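Local structure of multisubunit Na+/H+ antiporter, F subunit (Anoxybacillus flavithermus, 6Z16) at residues Leu3-Leu7 / Ile47-Leu51; Leu10-Met14 / Thr40-Ile44. The protein is the small membrane subunit F of the multisubunit Mrp complex, which exchanges sodium ions for protons across the cell membrane. All blocks are in the same frame, centred on the assembly; numbering follows the deposited sequence.

Both contacts join the same two antiparallel transmembrane helices, helix 3-22 and helix 27-52. Their centres lie about 10 Å apart, on the same side of the chain's centre. In sequence they are nested: 10-14 and 40-44 fall between 3-7 and 47-51, as expected of a helical hairpin, with contact 1 nearer its open end. The two meet directly, Ile47 CD1 lying 3.7 Å from Leu10 CD1 and Leu7 CD2 3.8 Å from Ile44 CG2, so the apolar packing is continuous. One phosphatidylethanolamine lies along both, its glycerol ester beside contact 1 and the end of an acyl chain beside contact 2; it and neighbouring subunits share the flanks of the hairpin.

Contact 1: Leu3-Leu7 / Ile47-Leu51; sequences LNIAL and IVSML. With PTY (phosphatidylethanolamine), chain B.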
loop_
_atom_site.group_PDB
_atom_site.type_symbol
_atom_site.label_atom_id
_atom_site.label_comp_id
_atom_site.label_asym_id
_atom_site.label_seq_id
_atom_site.Cartn_x
_atom_site.Cartn_y
_atom_site.Cartn_z
ATOM N N LEU F 3 -36.479 20.357 5.284
ATOM C CA LEU F 3 -36.506 19.107 4.535
ATOM C C LEU F 3 -37.884 18.821 3.949
ATOM O O LEU F 3 -37.988 18.216 2.871
ATOM C CB LEU F 3 -36.072 17.953 5.444
ATOM C CG LEU F 3 -34.599 17.795 5.858
ATOM C CD1 LEU F 3 -34.166 18.725 6.989
ATOM C CD2 LEU F 3 -34.317 16.371 6.245
ATOM N N ASN F 4 -38.938 19.258 4.644
ATOM C CA ASN F 4 -40.303 19.070 4.166
ATOM C C ASN F 4 -40.557 19.859 2.890
ATOM O O ASN F 4 -41.281 19.397 2.001
ATOM C CB ASN F 4 -41.285 19.494 5.253
ATOM C CG ASN F 4 -41.250 18.583 6.456
ATOM O OD1 ASN F 4 -41.219 17.362 6.327
ATOM N ND2 ASN F 4 -41.247 19.173 7.639
ATOM N N ILE F 5 -39.948 21.042 2.784
ATOM C CA ILE F 5 -40.060 21.860 1.579
ATOM C C ILE F 5 -39.418 21.153 0.391
ATOM O O ILE F 5 -39.987 21.112 -0.708
ATOM C CB ILE F 5 -39.451 23.256 1.834
ATOM C CG1 ILE F 5 -40.387 24.107 2.702
ATOM C CG2 ILE F 5 -39.137 23.987 0.545
ATOM C CD1 ILE F 5 -40.133 24.051 4.192
ATOM N N ALA F 6 -38.259 20.525 0.612
ATOM C CA ALA F 6 -37.601 19.770 -0.449
ATOM C C ALA F 6 -38.399 18.534 -0.845
ATOM O O ALA F 6 -38.424 18.172 -2.026
ATOM C CB ALA F 6 -36.193 19.379 -0.012
ATOM N N LEU F 7 -39.078 17.893 0.115
ATOM C CA LEU F 7 -39.953 16.773 -0.234
ATOM C C LEU F 7 -41.156 17.214 -1.052
ATOM O O LEU F 7 -41.564 16.503 -1.976
ATOM C CB LEU F 7 -40.418 16.042 1.015
ATOM C CG LEU F 7 -39.381 15.054 1.507
ATOM C CD1 LEU F 7 -39.827 14.512 2.801
ATOM C CD2 LEU F 7 -39.248 13.937 0.495
ATOM N N ILE F 47 -33.749 12.092 1.318
ATOM C CA ILE F 47 -34.246 13.114 2.235
ATOM C C ILE F 47 -35.049 12.490 3.375
ATOM O O ILE F 47 -34.958 12.933 4.529
ATOM C CB ILE F 47 -35.035 14.182 1.458
ATOM C CG1 ILE F 47 -34.071 14.933 0.553
ATOM C CG2 ILE F 47 -35.691 15.187 2.378
ATOM C CD1 ILE F 47 -34.725 15.915 -0.337
ATOM N N VAL F 48 -35.792 11.413 3.104
ATOM C CA VAL F 48 -36.519 10.777 4.197
ATOM C C VAL F 48 -35.568 9.987 5.095
ATOM O O VAL F 48 -35.857 9.794 6.282
ATOM C CB VAL F 48 -37.678 9.913 3.652
ATOM C CG1 VAL F 48 -37.184 8.630 3.024
ATOM C CG2 VAL F 48 -38.716 9.641 4.728
ATOM N N SER F 49 -34.401 9.584 4.583
ATOM C CA SER F 49 -33.387 9.009 5.454
ATOM C C SER F 49 -32.746 10.070 6.331
ATOM O O SER F 49 -32.361 9.778 7.467
ATOM C CB SER F 49 -32.328 8.293 4.624
ATOM O OG SER F 49 -31.596 9.214 3.844
ATOM N N MET F 50 -32.611 11.300 5.823
ATOM C CA MET F 50 -32.194 12.391 6.703
ATOM C C MET F 50 -33.258 12.730 7.742
ATOM O O MET F 50 -32.919 13.141 8.858
ATOM C CB MET F 50 -31.846 13.639 5.902
ATOM C CG MET F 50 -30.518 13.589 5.205
ATOM S SD MET F 50 -30.126 15.173 4.455
ATOM C CE MET F 50 -31.143 15.115 2.989
ATOM N N LEU F 51 -34.538 12.588 7.392
ATOM C CA LEU F 51 -35.611 12.847 8.354
ATOM C C LEU F 51 -35.645 11.797 9.455
ATOM O O LEU F 51 -35.769 12.131 10.638
ATOM C CB LEU F 51 -36.967 12.894 7.657
ATOM C CG LEU F 51 -37.370 14.118 6.854
ATOM C CD1 LEU F 51 -38.678 13.819 6.202
ATOM C CD2 LEU F 51 -37.528 15.287 7.793
HETATM C C1 PTY B . -47.661 18.817 7.380
HETATM C C2 PTY B . -43.503 25.360 5.569
HETATM C C3 PTY B . -44.514 24.747 6.567
HETATM O O4 PTY B . -48.945 18.710 6.723
HETATM C C5 PTY B . -47.119 20.983 6.263
HETATM C C6 PTY B . -46.698 19.559 6.491
HETATM O O7 PTY B . -46.639 18.911 5.181
HETATM C C8 PTY B . -45.577 18.132 4.931
HETATM O O10 PTY B . -44.755 17.841 5.754
HETATM C C11 PTY B . -45.545 17.698 3.495
HETATM C C12 PTY B . -45.496 16.187 3.339
HETATM C C13 PTY B . -45.128 15.731 1.934
HETATM C C14 PTY B . -45.258 14.230 1.763
HETATM C C15 PTY B . -44.415 13.625 0.657
HETATM C C16 PTY B . -44.311 12.109 0.754
HETATM C C17 PTY B . -43.594 11.452 -0.413
HETATM C C18 PTY B . -44.286 11.652 -1.749
HETATM C C19 PTY B . -43.536 11.049 -2.926
HETATM C C30 PTY B . -50.032 18.934 7.467
HETATM C C31 PTY B . -51.287 18.628 6.705
HETATM O O30 PTY B . -49.997 19.314 8.604
HETATM C C32 PTY B . -52.119 17.534 7.359
HETATM C C33 PTY B . -53.098 16.880 6.395
HETATM C C34 PTY B . -52.414 16.140 5.257
HETATM C C35 PTY B . -53.340 15.746 4.120
HETATM C C36 PTY B . -52.603 15.283 2.872
HETATM C C37 PTY B . -53.509 15.043 1.676
HETATM P P1 PTY B . -44.903 22.319 5.499
HETATM O O11 PTY B . -45.336 23.819 5.815
HETATM O O12 PTY B . -44.146 22.346 4.173
HETATM O O13 PTY B . -44.162 21.721 6.628
HETATM O O14 PTY B . -46.286 21.544 5.228
HETATM N N1 PTY B . -44.163 26.401 4.775
#
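This is the open end of a transmembrane helical hairpin, where the first turn of helix 3-22 packs antiparallel against the last turn of helix 27-52. The short axes approach to 10.3 Å at 156°, and 333 Å² is buried without any hydrogen bond across the interface. Apolar packing does the work. Leu3 reaches between the helices, its CD2 3.7 Å from both Met50 CB and Leu51 CD2. Ile47 fits against the next turn: its CD1 lies 3.8 Å from Ala6 CB, and its CG2 is 3.8 Å from both Leu7 CG and the backbone O of Leu3. Leu7 CD1 closes on Leu51 CD1 at 3.7 Å. Residues of other subunits flank this seam: Ile8 of one neighbouring subunit against Leu3, and Tyr651 of another against Leu7 and Leu51. Lipid contacts come from Asn4 and Ile5, members of a phosphatidylethanolamine pocket: Ile5 CD1 is 3.9 Å from lipid C2, and Asn4 OD1 is 3.6 Å from the ester carbonyl oxygen O10.

Contact 2: Leu10-Met14 / Thr40-Ile44; sequences LSLAM and TLAGI. With PTY (phosphatidylethanolamine), chain B.
Residues 10-14 and 40-44 are both regular alpha-helix, with phi/psi near -66/-37, and each is closed by one i to i+4 bond: Met14 N to Leu10 O and Ile44 N to Thr40 O, both 2.9 Å. The segments run antiparallel, signed crossing angle -160°, with axes 10.0 Å apart and Leu10 opposite Thr40 at a CA-CA distance of 6.6 Å. Leu10, in the mt rotamer, lays CD1 on the backbone at Gly43, 3.9 Å from Gly43 C and 4.0 Å from Ile44 CG1. Thr40 (chi1 m) sets CG2 3.6 Å from Leu10 O, while its OG1 is hydrogen-bonded to Ala36 O. Met14, extended as ttm, carries CE to 3.7 Å from both Leu41 N and Ile44 CD1. No hydrogen bond crosses the 302 Å² interface; Leu10, Met14, Leu41 and Ile44 pack as apolar side chains in a transmembrane hairpin. A phosphatidylethanolamine tail lies alongside, C18 3.4 Å from Ser11 OG, itself hydrogen-bonded to Leu7 O, and C19 3.8 Å from Ile44 CD1. Across the pair, Leu10 also touches Ile47 of helix 27-52 and Thr40 touches Phe17 of helix 3-22, while Thr24 of another subunit packs against both Leu10 and Thr40.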
loop_
_atom_site.group_PDB
_atom_site.type_symbol
_atom_site.label_atom_id
_atom_site.label_comp_id
_atom_site.label_asym_id
_atom_site.label_seq_id
_atom_site.Cartn_x
_atom_site.Cartn_y
_atom_site.Cartn_z
ATOM N N LEU F 10 -39.800 17.920 -4.597
ATOM C CA LEU F 10 -39.548 16.676 -5.324
ATOM C C LEU F 10 -40.835 15.926 -5.649
ATOM O O LEU F 10 -40.914 15.265 -6.691
ATOM C CB LEU F 10 -38.623 15.766 -4.523
ATOM C CG LEU F 10 -37.162 16.170 -4.389
ATOM C CD1 LEU F 10 -36.489 15.203 -3.473
ATOM C CD2 LEU F 10 -36.493 16.159 -5.738
ATOM N N SER F 11 -41.846 16.024 -4.785
ATOM C CA SER F 11 -43.120 15.368 -5.048
ATOM C C SER F 11 -43.841 16.021 -6.219
ATOM O O SER F 11 -44.373 15.327 -7.094
ATOM C CB SER F 11 -43.981 15.402 -3.790
ATOM O OG SER F 11 -43.343 14.716 -2.729
ATOM N N LEU F 12 -43.835 17.355 -6.271
ATOM C CA LEU F 12 -44.410 18.054 -7.417
ATOM C C LEU F 12 -43.598 17.816 -8.686
ATOM O O LEU F 12 -44.167 17.761 -9.783
ATOM C CB LEU F 12 -44.519 19.548 -7.120
ATOM C CG LEU F 12 -45.438 19.930 -5.956
ATOM C CD1 LEU F 12 -45.364 21.416 -5.684
ATOM C CD2 LEU F 12 -46.867 19.497 -6.210
ATOM N N ALA F 13 -42.283 17.624 -8.555
ATOM C CA ALA F 13 -41.469 17.277 -9.714
ATOM C C ALA F 13 -41.815 15.891 -10.247
ATOM O O ALA F 13 -41.884 15.688 -11.466
ATOM C CB ALA F 13 -39.989 17.354 -9.355
ATOM N N MET F 14 -42.046 14.933 -9.346
ATOM C CA MET F 14 -42.462 13.595 -9.754
ATOM C C MET F 14 -43.849 13.605 -10.384
ATOM O O MET F 14 -44.100 12.853 -11.332
ATOM C CB MET F 14 -42.415 12.656 -8.551
ATOM C CG MET F 14 -42.757 11.218 -8.864
ATOM S SD MET F 14 -42.567 10.133 -7.446
ATOM C CE MET F 14 -40.786 10.011 -7.388
ATOM N N THR F 40 -35.646 10.802 -9.102
ATOM C CA THR F 40 -36.323 11.623 -8.104
ATOM C C THR F 40 -36.760 10.791 -6.900
ATOM O O THR F 40 -36.719 11.279 -5.762
ATOM C CB THR F 40 -37.518 12.318 -8.754
ATOM O OG1 THR F 40 -37.075 13.000 -9.931
ATOM C CG2 THR F 40 -38.129 13.342 -7.819
ATOM N N LEU F 41 -37.145 9.531 -7.131
ATOM C CA LEU F 41 -37.435 8.615 -6.030
ATOM C C LEU F 41 -36.202 8.367 -5.167
ATOM O O LEU F 41 -36.303 8.282 -3.937
ATOM C CB LEU F 41 -37.977 7.296 -6.581
ATOM C CG LEU F 41 -38.286 6.179 -5.586
ATOM C CD1 LEU F 41 -39.355 6.613 -4.610
ATOM C CD2 LEU F 41 -38.709 4.924 -6.323
ATOM N N ALA F 42 -35.029 8.262 -5.801
ATOM C CA ALA F 42 -33.778 8.130 -5.050
ATOM C C ALA F 42 -33.513 9.359 -4.185
ATOM O O ALA F 42 -33.051 9.242 -3.038
ATOM C CB ALA F 42 -32.611 7.892 -6.005
ATOM N N GLY F 43 -33.829 10.544 -4.710
ATOM C CA GLY F 43 -33.712 11.753 -3.901
ATOM C C GLY F 43 -34.669 11.796 -2.724
ATOM O O GLY F 43 -34.309 12.257 -1.633
ATOM N N ILE F 44 -35.900 11.321 -2.936
ATOM C CA ILE F 44 -36.888 11.249 -1.860
ATOM C C ILE F 44 -36.422 10.296 -0.768
ATOM O O ILE F 44 -36.582 10.576 0.429
ATOM C CB ILE F 44 -38.263 10.852 -2.432
ATOM C CG1 ILE F 44 -38.794 11.962 -3.332
ATOM C CG2 ILE F 44 -39.278 10.580 -1.340
ATOM C CD1 ILE F 44 -39.999 11.574 -4.114
HETATM C C1 PTY B . -47.661 18.817 7.380
HETATM C C2 PTY B . -43.503 25.360 5.569
HETATM C C3 PTY B . -44.514 24.747 6.567
HETATM O O4 PTY B . -48.945 18.710 6.723
HETATM C C5 PTY B . -47.119 20.983 6.263
HETATM C C6 PTY B . -46.698 19.559 6.491
HETATM O O7 PTY B . -46.639 18.911 5.181
HETATM C C8 PTY B . -45.577 18.132 4.931
HETATM O O10 PTY B . -44.755 17.841 5.754
HETATM C C11 PTY B . -45.545 17.698 3.495
HETATM C C12 PTY B . -45.496 16.187 3.339
HETATM C C13 PTY B . -45.128 15.731 1.934
HETATM C C14 PTY B . -45.258 14.230 1.763
HETATM C C15 PTY B . -44.415 13.625 0.657
HETATM C C16 PTY B . -44.311 12.109 0.754
HETATM C C17 PTY B . -43.594 11.452 -0.413
HETATM C C18 PTY B . -44.286 11.652 -1.749
HETATM C C19 PTY B . -43.536 11.049 -2.926
HETATM C C30 PTY B . -50.032 18.934 7.467
HETATM C C31 PTY B . -51.287 18.628 6.705
HETATM O O30 PTY B . -49.997 19.314 8.604
HETATM C C32 PTY B . -52.119 17.534 7.359
HETATM C C33 PTY B . -53.098 16.880 6.395
HETATM C C34 PTY B . -52.414 16.140 5.257
HETATM C C35 PTY B . -53.340 15.746 4.120
HETATM C C36 PTY B . -52.603 15.283 2.872
HETATM C C37 PTY B . -53.509 15.043 1.676
HETATM P P1 PTY B . -44.903 22.319 5.499
HETATM O O11 PTY B . -45.336 23.819 5.815
HETATM O O12 PTY B . -44.146 22.346 4.173
HETATM O O13 PTY B . -44.162 21.721 6.628
HETATM O O14 PTY B . -46.286 21.544 5.228
HETATM N N1 PTY B . -44.163 26.401 4.775
#